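Local coordinates for protein UTP-glucose-1-phosphate uridylyltransferase 2 (Trypanosoma brucei, PDB 3GUE) that probably catalyses the reversible transfer of uridylyl from UTP to alpha-D-glucose 1-phosphate, giving UDP-glucose and diphosphate, at residues S22-E26 and K27-I31; V197-S201 and G202-Y206; V452-R455 and G456-I460. All coordinates share one frame; numbering follows the deposited sequence. Where two conformers were deposited one is given.

Contact 1: residues S22-E26 and K27-I31; sequences SGVEE and KCIHI
The carboxylate of Glu25 folds back over the start of the following helix and takes two backbone N-H groups. Its OE1 accepts from Cys28 N at 2.7 Å, on the syn side and 29° out of the carboxylate plane, while OE2 receives Lys27 N at 2.9 Å from above that plane. The side chain gets there because CG lies anti to the backbone N (chi1 -167°) and the chain then bends sharply at chi2 (-80°), turning the carboxylate back toward the first turn. The negative group would also suit the positive end of the helix dipole. OE2 has a further, weak hydrogen bond to Ser200 OG, on helix 194-201.

Behind this cap the regular helical bonding sets in: Ile29 N donates to Glu25 O at 3.1 Å, and His30 N to Glu26 O at 3.1 Å. Glu25 is thus the N-cap of helix 26-40, gripping the first turn with both its carbonyl and its side chain. A few residues earlier, Gly23, with positive phi, ends helix 10-21 in a Schellman motif, and the two helices are joined by a very short link.

Glu26 and Lys27 run side by side in the same direction, OE2 of Glu26 lying 3.4 Å from Lys27 CG; the lysine's NZ is instead hydrogen-bonded to Leu321 O.

Val24 packs on the apolar side of the turn, against Cys28 and Ile29. Its CG1 sits 3.9 Å from Cys28 SG and equally near CG1 of Ile29, whose CD1 reaches back to 3.4 Å from Val24 O. Met19 of helix 10-21 packs on both Val24 and Ile29. Cys28 and Ile31 help line the pocket holding a dithiol molecule, probably from the crystallisation liquor, which is hydrogen-bonded to Cys28 O.

Contact 2: residues V197-S201 and G202-Y206; sequences VLYSS and GKLDY
Ser201 OG accepts Lys203 N at 3.2 Å along a nearly straight N-H...O line of 162°, and itself donates to Val197 O, one turn back, at 2.6 Å. The hydroxyl can serve two helices at once because it lies between its own backbone N and carbonyl carbon (chi1 59°). Val197 O also takes Ser201 N, so the carbonyl is gripped by two donors from the same residue.

In helix 203-209, Leu204 turns its CB toward the preceding helix and over the carbonyl of Leu198, CB lying 3.3 Å from Leu198 O. That oxygen accepts Leu204 N at 2.9 Å, with the donor tilted from the carbonyl plane. With CG anti to the backbone N (chi1 -177°), the leucine carries its CD2 methyl to the edge of the Tyr199 ring, near the ring plane and 4.3 Å from CD1.

The two helices, 194-201 and 203-209, are broken at Gly202, which leaves helical angles with positive phi and is the N-cap of the second. The bond from Leu204 N thus reaches six residues back across the glycine, while Gly202 N reaches Tyr199 O only weakly. A water bridges the break, donating to Tyr199 O and accepting from Asp205 N.

Leu198 and Lys203 meet at an angle, CD2 of the leucine 4.1 Å from Lys203 CB, and both rest on Leu160 of strand 159-161. Bends at chi2 and chi4 carry the lysine's NZ away to Ser156 O, whereas Tyr199 OH is hydrogen-bonded to Asp318 OD1. Leu310 and Leu313 of helix 310-319 cover Leu204.

Contact 3: residues V452-R455 and G456-I460; sequences VSVR and GNVVI
Val454 and Val458 meet inside a corner where the chain leaves strand 453-455 and enters strand 458-462, which belongs to a different parallel sheet. Strand 453-455 pairs with 475-477, and 458-462 lies between 437-443 and 480-483. Such corners between short parallel sheets are consistent with the left-handed beta-helix seen at the C-terminus of related UDP-glucose pyrophosphorylases.

The apolar contact is a close one: CG1 of Val454, anti to its backbone N (chi1 174°), lies 3.6 Å from Val458 CG2 and 3.7 Å from CB of the same valine. Both residues are buried. Cys437 and Leu440 of strand 437-443 line the inside of the corner, the first against Val454 and the second against Val458, which Leu476 of strand 475-477 also touches.

The backbone makes the turn at Gly456, whose positive phi swings the chain round, and at Asn457. Here Arg455 O points toward Val458, its oxygen 3.4 Å from CG2, while Asn457 N is bonded to Asn478 OD1 from the next corner.

Within segment 452-455 a side-chain bond joins Arg455 and Ser453. Arg455 runs extended from CG to NE, back along the strand beside Val475 and Asp477, and NE donates to Ser453 OG at 2.8 Å, with the hydroxyl oxygen lying 24° out of the guanidinium plane.

Overall arrangement
Contacts 1 and 2 are neighbours, their centres 14 Å apart on the same side of the chain's centre. They touch directly through Glu25 of contact 1 and Ser200 of contact 2, with Lys27 CB packing near the same serine hydroxyl. The side chain of Cys28 is about 8 Å from that of Gln162, which binds UDP-glucose, and about 10 Å from the bound UDP-glucose; the side chain of Leu198 is about 12 Å from the bound UDP-glucose. Contact 3 belongs to the C-terminal parallel sheets on the opposite side of the chain's centre, its centre 50 Å from that of contact 1 and 49 Å from that of contact 2, and away from the annotated sites.

Contact 1: residues S22-E26 and K27-I31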
ATOM      1  N   SER A  22      22.606   9.469  11.694  1.00 30.64           N
ATOM      2  CA  SER A  22      21.312  10.090  11.433  1.00 31.28           C
ATOM      3  C   SER A  22      20.251   9.759  12.474  1.00 31.77           C
ATOM      4  O   SER A  22      19.102  10.159  12.314  1.00 32.58           O
ATOM      5  CB  SER A  22      20.799   9.742  10.029  1.00 31.63           C
ATOM      6  OG  SER A  22      21.143  10.761   9.093  1.00 32.15           O
ATOM      7  N   GLY A  23      20.616   9.038  13.531  1.00 31.66           N
ATOM      8  CA  GLY A  23      19.675   8.777  14.627  1.00 31.16           C
ATOM      9  C   GLY A  23      18.758   7.565  14.460  1.00 30.86           C
ATOM     10  O   GLY A  23      17.759   7.430  15.179  1.00 30.97           O
ATOM     11  N   VAL A  24      19.113   6.685  13.528  1.00 29.72           N
ATOM     12  CA  VAL A  24      18.357   5.455  13.259  1.00 28.51           C
ATOM     13  C   VAL A  24      18.332   4.476  14.450  1.00 28.74           C
ATOM     14  O   VAL A  24      19.346   4.244  15.137  1.00 28.01           O
ATOM     15  CB  VAL A  24      18.875   4.753  11.963  1.00 27.93           C
ATOM     16  CG1 VAL A  24      18.011   3.550  11.603  1.00 26.97           C
ATOM     17  CG2 VAL A  24      18.903   5.765  10.786  1.00 27.18           C
ATOM     18  N   GLU A  25      17.156   3.905  14.667  1.00 28.65           N
ATOM     19  CA  GLU A  25      16.894   3.027  15.803  1.00 28.91           C
ATOM     20  C   GLU A  25      17.854   1.823  15.753  1.00 28.78           C
ATOM     21  O   GLU A  25      18.060   1.228  14.697  1.00 27.68           O
ATOM     22  CB  GLU A  25      15.410   2.619  15.807  1.00 28.83           C
ATOM     23  CG  GLU A  25      14.945   1.970  17.102  1.00 29.01           C
ATOM     24  CD  GLU A  25      15.341   0.517  17.163  1.00 30.37           C
ATOM     25  OE1 GLU A  25      15.294  -0.136  16.105  1.00 28.64           O
ATOM     26  OE2 GLU A  25      15.723   0.036  18.251  1.00 30.94           O
ATOM     27  N   GLU A  26      18.471   1.525  16.900  1.00 28.77           N
ATOM     28  CA  GLU A  26      19.415   0.405  17.076  1.00 29.48           C
ATOM     29  C   GLU A  26      18.972  -0.954  16.495  1.00 28.96           C
ATOM     30  O   GLU A  26      19.731  -1.607  15.760  1.00 29.00           O
ATOM     31  CB  GLU A  26      19.771   0.279  18.579  1.00 30.26           C
ATOM     32  CG  GLU A  26      19.644  -1.135  19.208  1.00 33.37           C
ATOM     33  CD  GLU A  26      18.733  -1.188  20.459  1.00 39.72           C
ATOM     34  OE1 GLU A  26      18.476  -0.128  21.099  1.00 41.94           O
ATOM     35  OE2 GLU A  26      18.273  -2.304  20.821  1.00 40.74           O
ATOM     36  N   LYS A  27      17.760  -1.397  16.821  1.00 29.35           N
ATOM     37  CA  LYS A  27      17.278  -2.683  16.297  1.00 28.57           C
ATOM     38  C   LYS A  27      17.068  -2.648  14.788  1.00 27.66           C
ATOM     39  O   LYS A  27      17.303  -3.638  14.126  1.00 27.17           O
ATOM     40  CB  LYS A  27      16.044  -3.199  17.028  1.00 28.79           C
ATOM     41  CG  LYS A  27      16.319  -3.740  18.410  1.00 32.20           C
ATOM     42  CD  LYS A  27      16.958  -5.127  18.418  1.00 33.45           C
ATOM     43  CE  LYS A  27      17.082  -5.617  19.857  1.00 33.86           C
ATOM     44  NZ  LYS A  27      17.933  -6.831  19.994  1.00 34.58           N
ATOM     45  N   CYS A  28      16.642  -1.505  14.252  1.00 27.54           N
ATOM     46  CA  CYS A  28      16.508  -1.350  12.793  1.00 27.77           C
ATOM     47  C   CYS A  28      17.874  -1.504  12.088  1.00 27.12           C
ATOM     48  O   CYS A  28      17.978  -2.190  11.060  1.00 27.43           O
ATOM     49  CB  CYS A  28      15.847  -0.019  12.429  1.00 26.80           C
ATOM     50  SG  CYS A  28      15.976   0.383  10.668  1.00 29.21           S
ATOM     51  N   ILE A  29      18.914  -0.878  12.643  1.00 26.89           N
ATOM     52  CA  ILE A  29      20.278  -1.006  12.099  1.00 26.24           C
ATOM     53  C   ILE A  29      20.666  -2.494  12.064  1.00 26.36           C
ATOM     54  O   ILE A  29      21.065  -3.006  11.030  1.00 25.15           O
ATOM     55  CB  ILE A  29      21.313  -0.144  12.870  1.00 26.14           C
ATOM     56  CG1 ILE A  29      20.982   1.355  12.724  1.00 24.57           C
ATOM     57  CG2 ILE A  29      22.760  -0.455  12.385  1.00 27.85           C
ATOM     58  CD1 ILE A  29      21.667   2.268  13.698  1.00 27.77           C
ATOM     59  N   HIS A  30      20.490  -3.173  13.192  1.00 27.03           N
ATOM     60  CA  HIS A  30      20.762  -4.613  13.322  1.00 27.86           C
ATOM     61  C   HIS A  30      20.015  -5.495  12.291  1.00 27.59           C
ATOM     62  O   HIS A  30      20.629  -6.335  11.640  1.00 27.59           O
ATOM     63  CB  HIS A  30      20.513  -5.041  14.781  1.00 28.50           C
ATOM     64  CG  HIS A  30      20.543  -6.520  15.014  1.00 31.68           C
ATOM     65  ND1 HIS A  30      19.662  -7.152  15.863  1.00 37.16           N
ATOM     66  CD2 HIS A  30      21.347  -7.490  14.519  1.00 36.05           C
ATOM     67  CE1 HIS A  30      19.915  -8.449  15.874  1.00 37.29           C
ATOM     68  NE2 HIS A  30      20.936  -8.679  15.069  1.00 36.63           N
ATOM     69  N   ILE A  31      18.698  -5.317  12.171  1.00 27.84           N
ATOM     70  CA  ILE A  31      17.885  -6.023  11.175  1.00 27.66           C
ATOM     71  C   ILE A  31      18.375  -5.701   9.738  1.00 27.53           C
ATOM     72  O   ILE A  31      18.520  -6.606   8.912  1.00 27.79           O
ATOM     73  CB  ILE A  31      16.370  -5.686  11.342  1.00 27.76           C
ATOM     74  CG1 ILE A  31      15.894  -6.014  12.776  1.00 28.36           C
ATOM     75  CG2 ILE A  31      15.501  -6.387  10.275  1.00 28.22           C
ATOM     76  CD1 ILE A  31      14.370  -5.770  13.025  1.00 27.18           C
TER

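Contact 2: residues V197-S201 and G202-Y206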
ATOM      1  N   VAL A 197       8.963  -0.783  14.660  1.00 26.39           N
ATOM      2  CA  VAL A 197       8.681   0.601  15.053  1.00 26.83           C
ATOM      3  C   VAL A 197       7.729   0.668  16.251  1.00 26.87           C
ATOM      4  O   VAL A 197       8.004   1.402  17.224  1.00 27.06           O
ATOM      5  CB  VAL A 197       8.145   1.411  13.874  1.00 26.28           C
ATOM      6  CG1 VAL A 197       7.614   2.762  14.349  1.00 27.70           C
ATOM      7  CG2 VAL A 197       9.257   1.574  12.803  1.00 26.08           C
ATOM      8  N   LEU A 198       6.628  -0.082  16.180  1.00 27.20           N
ATOM      9  CA  LEU A 198       5.687  -0.206  17.305  1.00 27.49           C
ATOM     10  C   LEU A 198       6.388  -0.685  18.588  1.00 27.43           C
ATOM     11  O   LEU A 198       6.137  -0.162  19.679  1.00 26.92           O
ATOM     12  CB  LEU A 198       4.503  -1.132  16.945  1.00 27.30           C
ATOM     13  CG  LEU A 198       3.317  -0.534  16.182  1.00 28.19           C
ATOM     14  CD1 LEU A 198       2.259  -1.641  15.862  1.00 28.52           C
ATOM     15  CD2 LEU A 198       2.706   0.653  16.925  1.00 26.35           C
ATOM     16  N   TYR A 199       7.255  -1.689  18.443  1.00 27.89           N
ATOM     17  CA  TYR A 199       7.964  -2.320  19.568  1.00 27.66           C
ATOM     18  C   TYR A 199       9.022  -1.388  20.141  1.00 27.28           C
ATOM     19  O   TYR A 199       9.009  -1.095  21.328  1.00 26.11           O
ATOM     20  CB  TYR A 199       8.647  -3.625  19.118  1.00 28.24           C
ATOM     21  CG  TYR A 199       9.258  -4.454  20.249  1.00 30.36           C
ATOM     22  CD1 TYR A 199       8.465  -4.935  21.303  1.00 30.56           C
ATOM     23  CD2 TYR A 199      10.625  -4.767  20.261  1.00 30.01           C
ATOM     24  CE1 TYR A 199       9.008  -5.689  22.311  1.00 29.38           C
ATOM     25  CE2 TYR A 199      11.176  -5.528  21.277  1.00 29.30           C
ATOM     26  CZ  TYR A 199      10.367  -5.979  22.294  1.00 30.50           C
ATOM     27  OH  TYR A 199      10.906  -6.724  23.310  1.00 30.79           O
ATOM     28  N   SER A 200       9.916  -0.923  19.270  1.00 27.08           N
ATOM     29  CA  SER A 200      11.044  -0.120  19.732  0.50 27.04           C
ATOM     30  C   SER A 200      10.690   1.316  20.130  1.00 26.80           C
ATOM     31  O   SER A 200      11.433   1.941  20.910  1.00 26.94           O
ATOM     32  CB  SER A 200      12.197  -0.171  18.729  0.50 27.08           C
ATOM     33  OG  SER A 200      12.922  -1.379  18.898  0.50 27.89           O
ATOM     34  N   SER A 201       9.567   1.845  19.637  1.00 26.66           N
ATOM     35  CA  SER A 201       9.158   3.218  20.029  1.00 27.69           C
ATOM     36  C   SER A 201       8.550   3.312  21.428  1.00 27.32           C
ATOM     37  O   SER A 201       8.500   4.399  22.019  1.00 27.13           O
ATOM     38  CB  SER A 201       8.131   3.784  19.060  1.00 27.68           C
ATOM     39  OG  SER A 201       6.995   2.936  19.035  1.00 27.18           O
ATOM     40  N   GLY A 202       8.020   2.191  21.919  1.00 27.35           N
ATOM     41  CA  GLY A 202       7.313   2.177  23.202  1.00 26.86           C
ATOM     42  C   GLY A 202       5.827   2.430  23.002  1.00 26.23           C
ATOM     43  O   GLY A 202       5.077   2.478  23.963  1.00 25.62           O
ATOM     44  N   LYS A 203       5.404   2.597  21.748  1.00 25.49           N
ATOM     45  CA  LYS A 203       3.975   2.749  21.444  1.00 25.92           C
ATOM     46  C   LYS A 203       3.227   1.438  21.762  1.00 25.00           C
ATOM     47  O   LYS A 203       2.160   1.489  22.339  1.00 23.62           O
ATOM     48  CB  LYS A 203       3.702   3.185  19.981  1.00 26.15           C
ATOM     49  CG  LYS A 203       3.588   4.707  19.768  1.00 28.93           C
ATOM     50  CD  LYS A 203       2.293   5.270  20.397  1.00 33.67           C
ATOM     51  CE  LYS A 203       1.926   6.638  19.823  1.00 32.71           C
ATOM     52  NZ  LYS A 203       2.493   7.725  20.612  1.00 30.89           N
ATOM     53  N   LEU A 204       3.815   0.294  21.414  1.00 24.24           N
ATOM     54  CA  LEU A 204       3.182  -1.003  21.681  1.00 24.34           C
ATOM     55  C   LEU A 204       2.919  -1.219  23.187  1.00 25.21           C
ATOM     56  O   LEU A 204       1.794  -1.507  23.573  1.00 25.72           O
ATOM     57  CB  LEU A 204       3.983  -2.171  21.105  1.00 24.35           C
ATOM     58  CG  LEU A 204       3.294  -3.541  21.312  1.00 21.87           C
ATOM     59  CD1 LEU A 204       1.914  -3.600  20.639  1.00 19.05           C
ATOM     60  CD2 LEU A 204       4.176  -4.671  20.862  1.00 23.07           C
ATOM     61  N   ASP A 205       3.949  -1.089  24.011  1.00 25.35           N
ATOM     62  CA  ASP A 205       3.798  -1.109  25.475  1.00 26.88           C
ATOM     63  C   ASP A 205       2.817  -0.080  26.019  1.00 27.03           C
ATOM     64  O   ASP A 205       2.074  -0.369  26.967  1.00 27.53           O
ATOM     65  CB  ASP A 205       5.143  -0.872  26.149  1.00 26.69           C
ATOM     66  CG  ASP A 205       6.080  -2.044  26.004  1.00 28.67           C
ATOM     67  OD1 ASP A 205       5.593  -3.195  26.044  1.00 30.21           O
ATOM     68  OD2 ASP A 205       7.304  -1.810  25.862  1.00 30.49           O
ATOM     69  N   TYR A 206       2.846   1.125  25.452  1.00 27.78           N
ATOM     70  CA  TYR A 206       1.897   2.165  25.826  1.00 28.56           C
ATOM     71  C   TYR A 206       0.436   1.760  25.551  1.00 27.89           C
ATOM     72  O   TYR A 206      -0.396   1.821  26.458  1.00 27.16           O
ATOM     73  CB  TYR A 206       2.229   3.528  25.187  1.00 28.96           C
ATOM     74  CG  TYR A 206       1.201   4.578  25.552  1.00 30.99           C
ATOM     75  CD1 TYR A 206       1.161   5.118  26.844  1.00 31.96           C
ATOM     76  CD2 TYR A 206       0.235   4.990  24.634  1.00 31.84           C
ATOM     77  CE1 TYR A 206       0.201   6.064  27.198  1.00 33.27           C
ATOM     78  CE2 TYR A 206      -0.725   5.942  24.979  1.00 30.98           C
ATOM     79  CZ  TYR A 206      -0.747   6.468  26.254  1.00 32.23           C
ATOM     80  OH  TYR A 206      -1.704   7.412  26.611  1.00 32.15           O
TER
HETATM   81  O   HOH W   1       6.934  -0.921  23.052  1.00 33.81           O

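Contact 3: residues V452-R455 and G456-I460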
ATOM      1  N   VAL A 452     -16.651  13.738 -21.144  1.00 28.86           N
ATOM      2  CA  VAL A 452     -16.423  12.546 -21.962  1.00 28.39           C
ATOM      3  C   VAL A 452     -16.918  11.290 -21.243  1.00 28.52           C
ATOM      4  O   VAL A 452     -16.630  11.074 -20.082  1.00 28.51           O
ATOM      5  CB  VAL A 452     -14.932  12.429 -22.373  1.00 28.04           C
ATOM      6  CG1 VAL A 452     -14.647  11.112 -23.067  1.00 28.19           C
ATOM      7  CG2 VAL A 452     -14.573  13.584 -23.301  1.00 27.68           C
ATOM      8  N   SER A 453     -17.692  10.471 -21.948  1.00 28.62           N
ATOM      9  CA  SER A 453     -18.252   9.255 -21.376  1.00 27.71           C
ATOM     10  C   SER A 453     -17.537   8.052 -21.983  1.00 27.23           C
ATOM     11  O   SER A 453     -17.558   7.868 -23.200  1.00 27.44           O
ATOM     12  CB  SER A 453     -19.771   9.209 -21.636  1.00 27.75           C
ATOM     13  OG  SER A 453     -20.326   7.923 -21.396  1.00 25.87           O
ATOM     14  N   VAL A 454     -16.857   7.263 -21.153  1.00 26.59           N
ATOM     15  CA  VAL A 454     -16.176   6.050 -21.674  1.00 25.60           C
ATOM     16  C   VAL A 454     -17.009   4.793 -21.327  1.00 25.29           C
ATOM     17  O   VAL A 454     -17.357   4.567 -20.156  1.00 24.18           O
ATOM     18  CB  VAL A 454     -14.690   5.917 -21.203  1.00 25.63           C
ATOM     19  CG1 VAL A 454     -14.093   4.599 -21.626  1.00 27.26           C
ATOM     20  CG2 VAL A 454     -13.818   7.071 -21.686  1.00 26.42           C
ATOM     21  N   ARG A 455     -17.338   4.000 -22.352  1.00 24.20           N
ATOM     22  CA  ARG A 455     -18.255   2.879 -22.195  1.00 23.51           C
ATOM     23  C   ARG A 455     -17.716   1.590 -22.829  1.00 23.41           C
ATOM     24  O   ARG A 455     -17.215   1.594 -23.973  1.00 22.46           O
ATOM     25  CB  ARG A 455     -19.607   3.205 -22.840  1.00 23.44           C
ATOM     26  CG  ARG A 455     -20.321   4.388 -22.246  1.00 23.17           C
ATOM     27  CD  ARG A 455     -21.439   4.870 -23.168  1.00 27.61           C
ATOM     28  NE  ARG A 455     -21.990   6.124 -22.661  1.00 30.89           N
ATOM     29  CZ  ARG A 455     -23.054   6.758 -23.144  1.00 32.10           C
ATOM     30  NH1 ARG A 455     -23.731   6.278 -24.175  1.00 34.18           N
ATOM     31  NH2 ARG A 455     -23.431   7.896 -22.586  1.00 32.62           N
ATOM     32  N   GLY A 456     -17.862   0.490 -22.102  1.00 23.06           N
ATOM     33  CA  GLY A 456     -17.453  -0.827 -22.608  1.00 23.79           C
ATOM     34  C   GLY A 456     -15.942  -0.960 -22.627  1.00 23.78           C
ATOM     35  O   GLY A 456     -15.296  -0.618 -21.638  1.00 23.64           O
ATOM     36  N   ASN A 457     -15.406  -1.494 -23.732  1.00 24.08           N
ATOM     37  CA  ASN A 457     -13.965  -1.603 -23.979  1.00 24.70           C
ATOM     38  C   ASN A 457     -13.417  -0.555 -24.965  1.00 25.36           C
ATOM     39  O   ASN A 457     -13.572  -0.700 -26.191  1.00 26.26           O
ATOM     40  CB  ASN A 457     -13.616  -3.006 -24.484  1.00 24.40           C
ATOM     41  CG  ASN A 457     -13.885  -4.084 -23.445  1.00 25.50           C
ATOM     42  OD1 ASN A 457     -14.378  -5.160 -23.760  1.00 26.59           O
ATOM     43  ND2 ASN A 457     -13.576  -3.787 -22.199  1.00 24.32           N
ATOM     44  N   VAL A 458     -12.758   0.479 -24.435  1.00 26.22           N
ATOM     45  CA  VAL A 458     -12.263   1.600 -25.245  1.00 26.34           C
ATOM     46  C   VAL A 458     -10.741   1.606 -25.423  1.00 26.64           C
ATOM     47  O   VAL A 458      -9.993   1.491 -24.452  1.00 27.33           O
ATOM     48  CB  VAL A 458     -12.776   2.953 -24.700  1.00 26.49           C
ATOM     49  CG1 VAL A 458     -12.077   4.177 -25.368  1.00 26.71           C
ATOM     50  CG2 VAL A 458     -14.274   3.038 -24.888  1.00 26.12           C
ATOM     51  N   VAL A 459     -10.293   1.749 -26.675  1.00 25.53           N
ATOM     52  CA  VAL A 459      -8.878   1.961 -26.971  1.00 25.89           C
ATOM     53  C   VAL A 459      -8.659   3.365 -27.606  1.00 26.13           C
ATOM     54  O   VAL A 459      -9.414   3.789 -28.506  1.00 26.13           O
ATOM     55  CB  VAL A 459      -8.284   0.814 -27.869  1.00 25.83           C
ATOM     56  CG1 VAL A 459      -6.781   1.024 -28.134  1.00 26.43           C
ATOM     57  CG2 VAL A 459      -8.521  -0.584 -27.232  1.00 24.42           C
ATOM     58  N   ILE A 460      -7.640   4.085 -27.132  1.00 25.99           N
ATOM     59  CA  ILE A 460      -7.263   5.377 -27.725  1.00 27.00           C
ATOM     60  C   ILE A 460      -5.754   5.400 -28.002  1.00 27.93           C
ATOM     61  O   ILE A 460      -4.966   5.513 -27.066  1.00 29.47           O
ATOM     62  CB  ILE A 460      -7.664   6.599 -26.811  1.00 26.99           C
ATOM     63  CG1 ILE A 460      -9.138   6.522 -26.373  1.00 27.16           C
ATOM     64  CG2 ILE A 460      -7.386   7.950 -27.526  1.00 26.78           C
ATOM     65  CD1 ILE A 460      -9.595   7.687 -25.417  1.00 26.88           C
TER